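Local coordinates for isochorismatase family protein family (Burkholderia thailandensis, PDB 3TXY) that is of unknown function but belongs to the isochorismatase family and may be a hydrolase, at residues A[13-18]-A[55-60]; A[23-28]-A[86-91]. All coordinates share one frame; numbering follows the deposited sequence.

Contact 1: residues A[13-18]-A[55-60]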
ATOM      1  N   THR A  13      -3.433   3.698 -24.129  1.00 14.93           N
ATOM      2  CA  THR A  13      -2.098   3.626 -23.553  1.00 14.21           C
ATOM      3  C   THR A  13      -2.137   2.784 -22.277  1.00 13.32           C
ATOM      4  O   THR A  13      -2.001   3.300 -21.157  1.00 12.55           O
ATOM      5  CB  THR A  13      -1.607   5.062 -23.281  1.00 14.31           C
ATOM      6  OG1 THR A  13      -2.646   5.841 -22.636  1.00 14.48           O
ATOM      7  CG2 THR A  13      -1.244   5.721 -24.592  1.00 14.80           C
ATOM      8  N   VAL A  14      -2.359   1.486 -22.466  1.00 12.79           N
ATOM      9  CA  VAL A  14      -2.578   0.555 -21.372  1.00 12.39           C
ATOM     10  C   VAL A  14      -1.588  -0.615 -21.415  1.00 11.91           C
ATOM     11  O   VAL A  14      -1.267  -1.118 -22.476  1.00 12.49           O
ATOM     12  CB  VAL A  14      -4.038   0.012 -21.365  1.00 12.38           C
ATOM     13  CG1 VAL A  14      -4.319  -0.834 -22.601  1.00 12.79           C
ATOM     14  CG2 VAL A  14      -4.324  -0.768 -20.082  1.00 11.91           C
ATOM     15  N   ALA A  15      -1.126  -1.017 -20.236  1.00 11.47           N
ATOM     16  CA  ALA A  15      -0.266  -2.173 -20.031  1.00 11.20           C
ATOM     17  C   ALA A  15      -0.904  -3.210 -19.106  1.00 10.93           C
ATOM     18  O   ALA A  15      -1.691  -2.874 -18.206  1.00 10.80           O
ATOM     19  CB  ALA A  15       1.079  -1.724 -19.457  1.00 11.26           C
ATOM     20  N   LEU A  16      -0.559  -4.474 -19.355  1.00 10.80           N
ATOM     21  CA  LEU A  16      -0.907  -5.604 -18.488  1.00 10.61           C
ATOM     22  C   LEU A  16       0.268  -5.830 -17.539  1.00 10.12           C
ATOM     23  O   LEU A  16       1.402  -5.953 -17.983  1.00 10.30           O
ATOM     24  CB  LEU A  16      -1.151  -6.883 -19.308  1.00 10.93           C
ATOM     25  CG  LEU A  16      -1.701  -8.108 -18.554  1.00 10.99           C
ATOM     26  CD1 LEU A  16      -3.123  -7.898 -18.043  1.00 11.07           C
ATOM     27  CD2 LEU A  16      -1.666  -9.343 -19.456  1.00 11.35           C
ATOM     28  N   VAL A  17      -0.004  -5.857 -16.234  1.00  9.63           N
ATOM     29  CA  VAL A  17       1.025  -6.074 -15.216  1.00  9.25           C
ATOM     30  C   VAL A  17       0.582  -7.249 -14.345  1.00  9.07           C
ATOM     31  O   VAL A  17      -0.467  -7.185 -13.712  1.00  8.84           O
ATOM     32  CB  VAL A  17       1.226  -4.824 -14.340  1.00  9.11           C
ATOM     33  CG1 VAL A  17       2.268  -5.085 -13.241  1.00  8.91           C
ATOM     34  CG2 VAL A  17       1.642  -3.648 -15.220  1.00  9.37           C
ATOM     35  N   ALA A  18       1.370  -8.320 -14.344  1.00  9.13           N
ATOM     36  CA  ALA A  18       1.001  -9.579 -13.701  1.00  9.22           C
ATOM     37  C   ALA A  18       1.962  -9.866 -12.562  1.00  9.22           C
ATOM     38  O   ALA A  18       3.181  -9.930 -12.783  1.00  9.49           O
ATOM     39  CB  ALA A  18       1.070 -10.712 -14.729  1.00  9.52           C
ATOM     40  N   PRO A  55       2.104  -3.319 -24.136  1.00 14.65           N
ATOM     41  CA  PRO A  55       3.103  -4.020 -23.330  1.00 14.15           C
ATOM     42  C   PRO A  55       2.515  -4.973 -22.305  1.00 13.66           C
ATOM     43  O   PRO A  55       1.481  -4.675 -21.685  1.00 12.96           O
ATOM     44  CB  PRO A  55       3.872  -2.896 -22.611  1.00 14.17           C
ATOM     45  CG  PRO A  55       3.125  -1.645 -22.844  1.00 14.33           C
ATOM     46  CD  PRO A  55       2.127  -1.858 -23.929  1.00 14.68           C
ATOM     47  N   VAL A  56       3.207  -6.101 -22.127  1.00 13.21           N
ATOM     48  CA  VAL A  56       2.899  -7.081 -21.092  1.00 13.06           C
ATOM     49  C   VAL A  56       4.094  -7.170 -20.141  1.00 12.69           C
ATOM     50  O   VAL A  56       5.221  -7.406 -20.567  1.00 12.56           O
ATOM     51  CB  VAL A  56       2.587  -8.463 -21.688  1.00 13.51           C
ATOM     52  CG1 VAL A  56       2.306  -9.461 -20.555  1.00 13.36           C
ATOM     53  CG2 VAL A  56       1.406  -8.338 -22.649  1.00 13.82           C
ATOM     54  N   ILE A  57       3.821  -6.954 -18.858  1.00 12.19           N
ATOM     55  CA  ILE A  57       4.861  -6.812 -17.873  1.00 11.99           C
ATOM     56  C   ILE A  57       4.660  -7.869 -16.827  1.00 11.67           C
ATOM     57  O   ILE A  57       3.639  -7.880 -16.133  1.00 11.20           O
ATOM     58  CB  ILE A  57       4.852  -5.429 -17.203  1.00 11.95           C
ATOM     59  CG1 ILE A  57       4.965  -4.329 -18.266  1.00 12.57           C
ATOM     60  CG2 ILE A  57       5.997  -5.356 -16.206  1.00 11.80           C
ATOM     61  CD1 ILE A  57       4.819  -2.936 -17.698  1.00 12.37           C
ATOM     62  N   PHE A  58       5.612  -8.794 -16.771  1.00 11.70           N
ATOM     63  CA  PHE A  58       5.564  -9.879 -15.824  1.00 11.46           C
ATOM     64  C   PHE A  58       6.522  -9.638 -14.684  1.00 11.26           C
ATOM     65  O   PHE A  58       7.741  -9.493 -14.893  1.00 11.08           O
ATOM     66  CB  PHE A  58       5.915 -11.199 -16.487  1.00 11.83           C
ATOM     67  CG  PHE A  58       4.917 -11.653 -17.518  1.00 12.16           C
ATOM     68  CD1 PHE A  58       3.661 -12.100 -17.135  1.00 12.37           C
ATOM     69  CD2 PHE A  58       5.238 -11.656 -18.863  1.00 12.71           C
ATOM     70  CE1 PHE A  58       2.743 -12.543 -18.083  1.00 12.56           C
ATOM     71  CE2 PHE A  58       4.334 -12.100 -19.802  1.00 13.08           C
ATOM     72  CZ  PHE A  58       3.073 -12.531 -19.412  1.00 12.88           C
ATOM     73  N   VAL A  59       5.957  -9.641 -13.477  1.00 10.89           N
ATOM     74  CA  VAL A  59       6.689  -9.347 -12.263  1.00 10.68           C
ATOM     75  C   VAL A  59       6.930 -10.639 -11.469  1.00 10.91           C
ATOM     76  O   VAL A  59       6.013 -11.432 -11.253  1.00 11.26           O
ATOM     77  CB  VAL A  59       5.900  -8.351 -11.386  1.00 10.27           C
ATOM     78  CG1 VAL A  59       6.607  -8.091 -10.058  1.00 10.36           C
ATOM     79  CG2 VAL A  59       5.647  -7.043 -12.131  1.00 10.22           C
ATOM     80  N   HIS A  60       8.147 -10.832 -10.995  1.00 11.17           N
ATOM     81  CA  HIS A  60       8.420 -11.933 -10.089  1.00 11.41           C
ATOM     82  C   HIS A  60       9.274 -11.438  -8.965  1.00 11.49           C
ATOM     83  O   HIS A  60       9.906 -10.391  -9.074  1.00 11.20           O
ATOM     84  CB  HIS A  60       9.048 -13.140 -10.809  1.00 12.04           C
ATOM     85  CG  HIS A  60      10.427 -12.895 -11.328  1.00 12.59           C
ATOM     86  ND1 HIS A  60      11.400 -13.821 -11.239  1.00 13.64           N
ATOM     87  CD2 HIS A  60      10.991 -11.796 -11.960  1.00 12.79           C
ATOM     88  CE1 HIS A  60      12.532 -13.335 -11.775  1.00 13.81           C
ATOM     89  NE2 HIS A  60      12.287 -12.105 -12.218  1.00 13.54           N
TER
HETATM   90  O   HOH W   1       4.070 -12.591 -12.914  1.00 10.50           O
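Four backbone hydrogen bonds join strand 14-18 to strand 56-60, three nearly straight and the one from Ile57 N to Leu16 O more bent. Leu16 is held through both its N and its O, the N donating to Pro55 O at 3.1 Å while the O accepts from Ile57 N at 2.8 Å. Two residues further on, Ala18 N gives to Ile57 O, and Val59 N gives to Ala18 O, in both cases nearly along the C=O axis. Leu16 and Ala18 thus each bond to the two residues flanking their partners, Val56 and Phe58, the pattern of a parallel pair, and the local strand directions diverge by 21°. Between the bonds, Val17 CA leans on Ile57 O at 3.3 Å as a CA-H...O contact.

Side chains alternate above and below the ladder. On one face Val17 and Ile57 run side by side: Val17 CG2, anti to its carbonyl carbon, meets the extended tip Ile57 CD1 at 4.1 Å, while Val17 CG1 crosses obliquely to Val59 CG2. The pair belongs to the central parallel sheet of an alpha/beta fold, ordered 102-106, 56-61, 14-19, 128-134, 153-162, 182-184, so both strands are interior. On the other face Leu16 CD2 lies against Val56 CG1, both side chains leaving with the first branch anti to the backbone N, and Ala18 CB sits 3.8 Å from Phe58 CD1, at an oblique angle to the ring.

Helix 35-51, the connection between the strands, packs on this second face, with Phe49 on Val56, Thr42 on Ala18 and Arg50 on Phe58: a beta-alpha-beta crossover. At the C-terminal end of the ladder, a water donates to both Ala18 O and Val59 O, while strand 128-134 bonds the far edge of 14-18 through Ala15 and Val17.

Contact 2: residues A[23-28]-A[86-91]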
ATOM      1  N   ASN A  23       6.659 -20.206  -9.984  1.00 13.80           N
ATOM      2  CA  ASN A  23       6.438 -21.568  -9.515  1.00 14.62           C
ATOM      3  C   ASN A  23       6.148 -21.667  -8.012  1.00 15.14           C
ATOM      4  O   ASN A  23       5.254 -22.403  -7.582  1.00 16.15           O
ATOM      5  CB  ASN A  23       7.655 -22.436  -9.837  1.00 15.11           C
ATOM      6  CG  ASN A  23       7.880 -22.606 -11.329  1.00 15.53           C
ATOM      7  OD1 ASN A  23       6.925 -22.748 -12.100  1.00 15.61           O
ATOM      8  ND2 ASN A  23       9.152 -22.625 -11.740  1.00 16.04           N
ATOM      9  N   GLY A  24       6.901 -20.926  -7.205  1.00 15.07           N
ATOM     10  CA  GLY A  24       6.778 -21.029  -5.759  1.00 15.17           C
ATOM     11  C   GLY A  24       5.518 -20.409  -5.161  1.00 14.75           C
ATOM     12  O   GLY A  24       5.209 -20.630  -4.001  1.00 15.36           O
ATOM     13  N   ILE A  25       4.812 -19.609  -5.946  1.00 14.46           N
ATOM     14  CA  ILE A  25       3.640 -18.889  -5.467  1.00 14.37           C
ATOM     15  C   ILE A  25       2.356 -19.430  -6.117  1.00 14.48           C
ATOM     16  O   ILE A  25       1.339 -19.569  -5.442  1.00 14.45           O
ATOM     17  CB  ILE A  25       3.845 -17.362  -5.663  1.00 14.15           C
ATOM     18  CG1 ILE A  25       5.005 -16.896  -4.765  1.00 14.46           C
ATOM     19  CG2 ILE A  25       2.573 -16.562  -5.354  1.00 14.04           C
ATOM     20  CD1 ILE A  25       5.548 -15.501  -5.085  1.00 14.23           C
ATOM     21  N   VAL A  26       2.408 -19.792  -7.395  1.00 14.90           N
ATOM     22  CA  VAL A  26       1.206 -20.330  -8.044  1.00 15.43           C
ATOM     23  C   VAL A  26       0.741 -21.669  -7.446  1.00 16.32           C
ATOM     24  O   VAL A  26      -0.410 -22.054  -7.635  1.00 17.10           O
ATOM     25  CB  VAL A  26       1.355 -20.435  -9.577  1.00 15.53           C
ATOM     26  CG1 VAL A  26       1.673 -19.073 -10.168  1.00 15.06           C
ATOM     27  CG2 VAL A  26       2.416 -21.466  -9.960  1.00 16.00           C
ATOM     28  N   VAL A  27       1.618 -22.385  -6.739  1.00 16.87           N
ATOM     29  CA  VAL A  27       1.256 -23.692  -6.159  1.00 17.24           C
ATOM     30  C   VAL A  27       0.621 -23.564  -4.770  1.00 16.73           C
ATOM     31  O   VAL A  27       0.195 -24.563  -4.176  1.00 16.56           O
ATOM     32  CB  VAL A  27       2.476 -24.615  -6.050  1.00 18.52           C
ATOM     33  CG1 VAL A  27       2.953 -24.990  -7.452  1.00 19.50           C
ATOM     34  CG2 VAL A  27       3.562 -23.943  -5.219  1.00 18.31           C
ATOM     35  N   LEU A  28       0.534 -22.335  -4.270  1.00 15.20           N
ATOM     36  CA  LEU A  28       0.001 -22.082  -2.944  1.00 14.98           C
ATOM     37  C   LEU A  28      -1.535 -22.196  -2.940  1.00 14.86           C
ATOM     38  O   LEU A  28      -2.187 -21.999  -3.974  1.00 14.86           O
ATOM     39  CB  LEU A  28       0.451 -20.705  -2.466  1.00 14.40           C
ATOM     40  CG  LEU A  28       1.951 -20.535  -2.239  1.00 14.44           C
ATOM     41  CD1 LEU A  28       2.308 -19.086  -1.897  1.00 13.86           C
ATOM     42  CD2 LEU A  28       2.431 -21.475  -1.141  1.00 15.06           C
ATOM     43  N   PRO A  86      16.448 -21.509  -7.466  1.00 21.95           N
ATOM     44  CA  PRO A  86      16.112 -20.736  -8.666  1.00 21.64           C
ATOM     45  C   PRO A  86      14.721 -21.056  -9.242  1.00 21.17           C
ATOM     46  O   PRO A  86      14.098 -20.194  -9.844  1.00 19.85           O
ATOM     47  CB  PRO A  86      17.222 -21.121  -9.659  1.00 22.17           C
ATOM     48  CG  PRO A  86      18.355 -21.558  -8.786  1.00 22.80           C
ATOM     49  CD  PRO A  86      17.697 -22.276  -7.646  1.00 22.56           C
ATOM     50  N   GLU A  87      14.228 -22.278  -9.037  1.00 21.75           N
ATOM     51  CA  GLU A  87      12.894 -22.626  -9.527  1.00 21.97           C
ATOM     52  C   GLU A  87      11.765 -21.886  -8.804  1.00 19.73           C
ATOM     53  O   GLU A  87      10.713 -21.651  -9.390  1.00 19.23           O
ATOM     54  CB  GLU A  87      12.663 -24.147  -9.482  1.00 24.46           C
ATOM     55  CG  GLU A  87      13.410 -24.902 -10.577  1.00 27.26           C
ATOM     56  CD  GLU A  87      13.195 -24.303 -11.964  1.00 29.48           C
ATOM     57  OE1 GLU A  87      12.034 -24.269 -12.420  1.00 32.31           O
ATOM     58  OE2 GLU A  87      14.182 -23.851 -12.596  1.00 32.63           O
ATOM     59  N   TRP A  88      12.002 -21.484  -7.556  1.00 18.17           N
ATOM     60  CA  TRP A  88      10.998 -20.779  -6.792  1.00 17.06           C
ATOM     61  C   TRP A  88      10.564 -19.480  -7.465  1.00 15.86           C
ATOM     62  O   TRP A  88       9.378 -19.134  -7.444  1.00 15.01           O
ATOM     63  CB  TRP A  88      11.501 -20.545  -5.368  1.00 16.91           C
ATOM     64  CG  TRP A  88      10.486 -19.829  -4.521  1.00 16.55           C
ATOM     65  CD1 TRP A  88       9.420 -20.375  -3.813  1.00 16.50           C
ATOM     66  CD2 TRP A  88      10.427 -18.388  -4.244  1.00 15.79           C
ATOM     67  NE1 TRP A  88       8.708 -19.390  -3.171  1.00 16.11           N
ATOM     68  CE2 TRP A  88       9.259 -18.182  -3.384  1.00 15.76           C
ATOM     69  CE3 TRP A  88      11.198 -17.288  -4.614  1.00 15.50           C
ATOM     70  CZ2 TRP A  88       8.908 -16.917  -2.912  1.00 15.47           C
ATOM     71  CZ3 TRP A  88      10.823 -16.021  -4.166  1.00 14.92           C
ATOM     72  CH2 TRP A  88       9.707 -15.839  -3.330  1.00 15.24           C
ATOM     73  N   SER A  89      11.510 -18.781  -8.091  1.00 15.26           N
ATOM     74  CA  SER A  89      11.233 -17.478  -8.736  1.00 14.85           C
ATOM     75  C   SER A  89      11.059 -17.539 -10.264  1.00 14.49           C
ATOM     76  O   SER A  89      10.765 -16.491 -10.889  1.00 13.87           O
ATOM     77  CB  SER A  89      12.337 -16.470  -8.394  1.00 14.87           C
ATOM     78  OG  SER A  89      13.615 -16.924  -8.805  1.00 15.82           O
ATOM     79  N   ALA A  90      11.219 -18.729 -10.860  1.00 14.48           N
ATOM     80  CA  ALA A  90      10.985 -18.933 -12.300  1.00 14.46           C
ATOM     81  C   ALA A  90       9.494 -18.790 -12.622  1.00 14.07           C
ATOM     82  O   ALA A  90       8.651 -19.231 -11.854  1.00 13.73           O
ATOM     83  CB  ALA A  90      11.485 -20.319 -12.752  1.00 14.93           C
ATOM     84  N   PHE A  91       9.167 -18.203 -13.771  1.00 14.18           N
ATOM     85  CA  PHE A  91       7.758 -18.050 -14.155  1.00 14.14           C
ATOM     86  C   PHE A  91       7.113 -19.405 -14.424  1.00 14.74           C
ATOM     87  O   PHE A  91       7.763 -20.344 -14.918  1.00 15.34           O
ATOM     88  CB  PHE A  91       7.611 -17.135 -15.374  1.00 13.91           C
ATOM     89  CG  PHE A  91       7.936 -15.707 -15.084  1.00 13.63           C
ATOM     90  CD1 PHE A  91       7.085 -14.947 -14.300  1.00 13.12           C
ATOM     91  CD2 PHE A  91       9.094 -15.120 -15.575  1.00 13.72           C
ATOM     92  CE1 PHE A  91       7.387 -13.623 -14.006  1.00 12.81           C
ATOM     93  CE2 PHE A  91       9.390 -13.787 -15.306  1.00 13.52           C
ATOM     94  CZ  PHE A  91       8.535 -13.047 -14.513  1.00 12.98           C
TER
HETATM   95  O   HOH W   2       5.946 -19.075  -1.818  1.00 24.56           O
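Where two short, weakly bonded helical turns meet, in the loops that follow strands 14-19 and 56-61, Asn23 and Gly24 fit against the backbone of 86-91 by presenting N-H groups to its carbonyl oxygens. Asn23 is held twice. Its backbone N points straight down the C=O axis of Ala90 at 2.9 Å from Ala90 O, and its side chain, with CG beside the backbone N (chi1 -65°), swings ND2 onto a lone pair of Glu87 O at 3.0 Å. That oxygen lies close to the amide plane, consistent with the bond holding the carboxamide's rotation. Next along, Gly24 N takes a lone pair of Trp88 O at 3.1 Å, an oxygen that also accepts from Gln22 NE2.

Packing is closest at Gly24, where Trp88 CD1 reaches to 3.3 Å from Gly24 CA. Gly24 has no side chain, and the indole lies directly against its CA. Trp88 attains this although its CB points away: CG is anti to the backbone N (chi1 -179°), bringing the pyrrole part of the indole back to the turn.

The margins are looser. At one, beside the indole, Ile25 CD1 only brushes Trp88 CZ2, at 4.2 Å, while Ile25 also packs on Ile134 of strand 128-134. At the other, solvent-exposed Glu87 lies alongside Asn23 with its carboxylate turned 32° from the amide plane and OE1 too poorly angled to bond ND2. At the indole edge a water in the ring plane accepts from Trp88 NE1 and donates to Gly24 O, bridging the two turns.

Since the three direct bonds all end on main-chain carbonyls, the join depends on backbone geometry, and the nearby Glu87 carboxylate could add a modest electrostatic attraction for the amide N-H groups.

How the contacts relate
From the N terminus the chain runs up strand 14-19, passes almost directly into the turn at 23-26, then follows helix 35-51 back to strand 56-61, where contact 1 closes the crossover. It continues through a long loop to 86-89, and contact 2 closes a second, larger excursion by returning to 23-28. The two closures cross rather than nest, because their segments alternate along the chain. Their centres lie about 18 Å apart, yet they touch: His60 ND1 is probably hydrogen-bonded to Ser89 O, and Phe91 packs on His60. Contact 1 thus builds the sheet interior, while contact 2 joins the loops that follow the C-terminal ends of the same two strands.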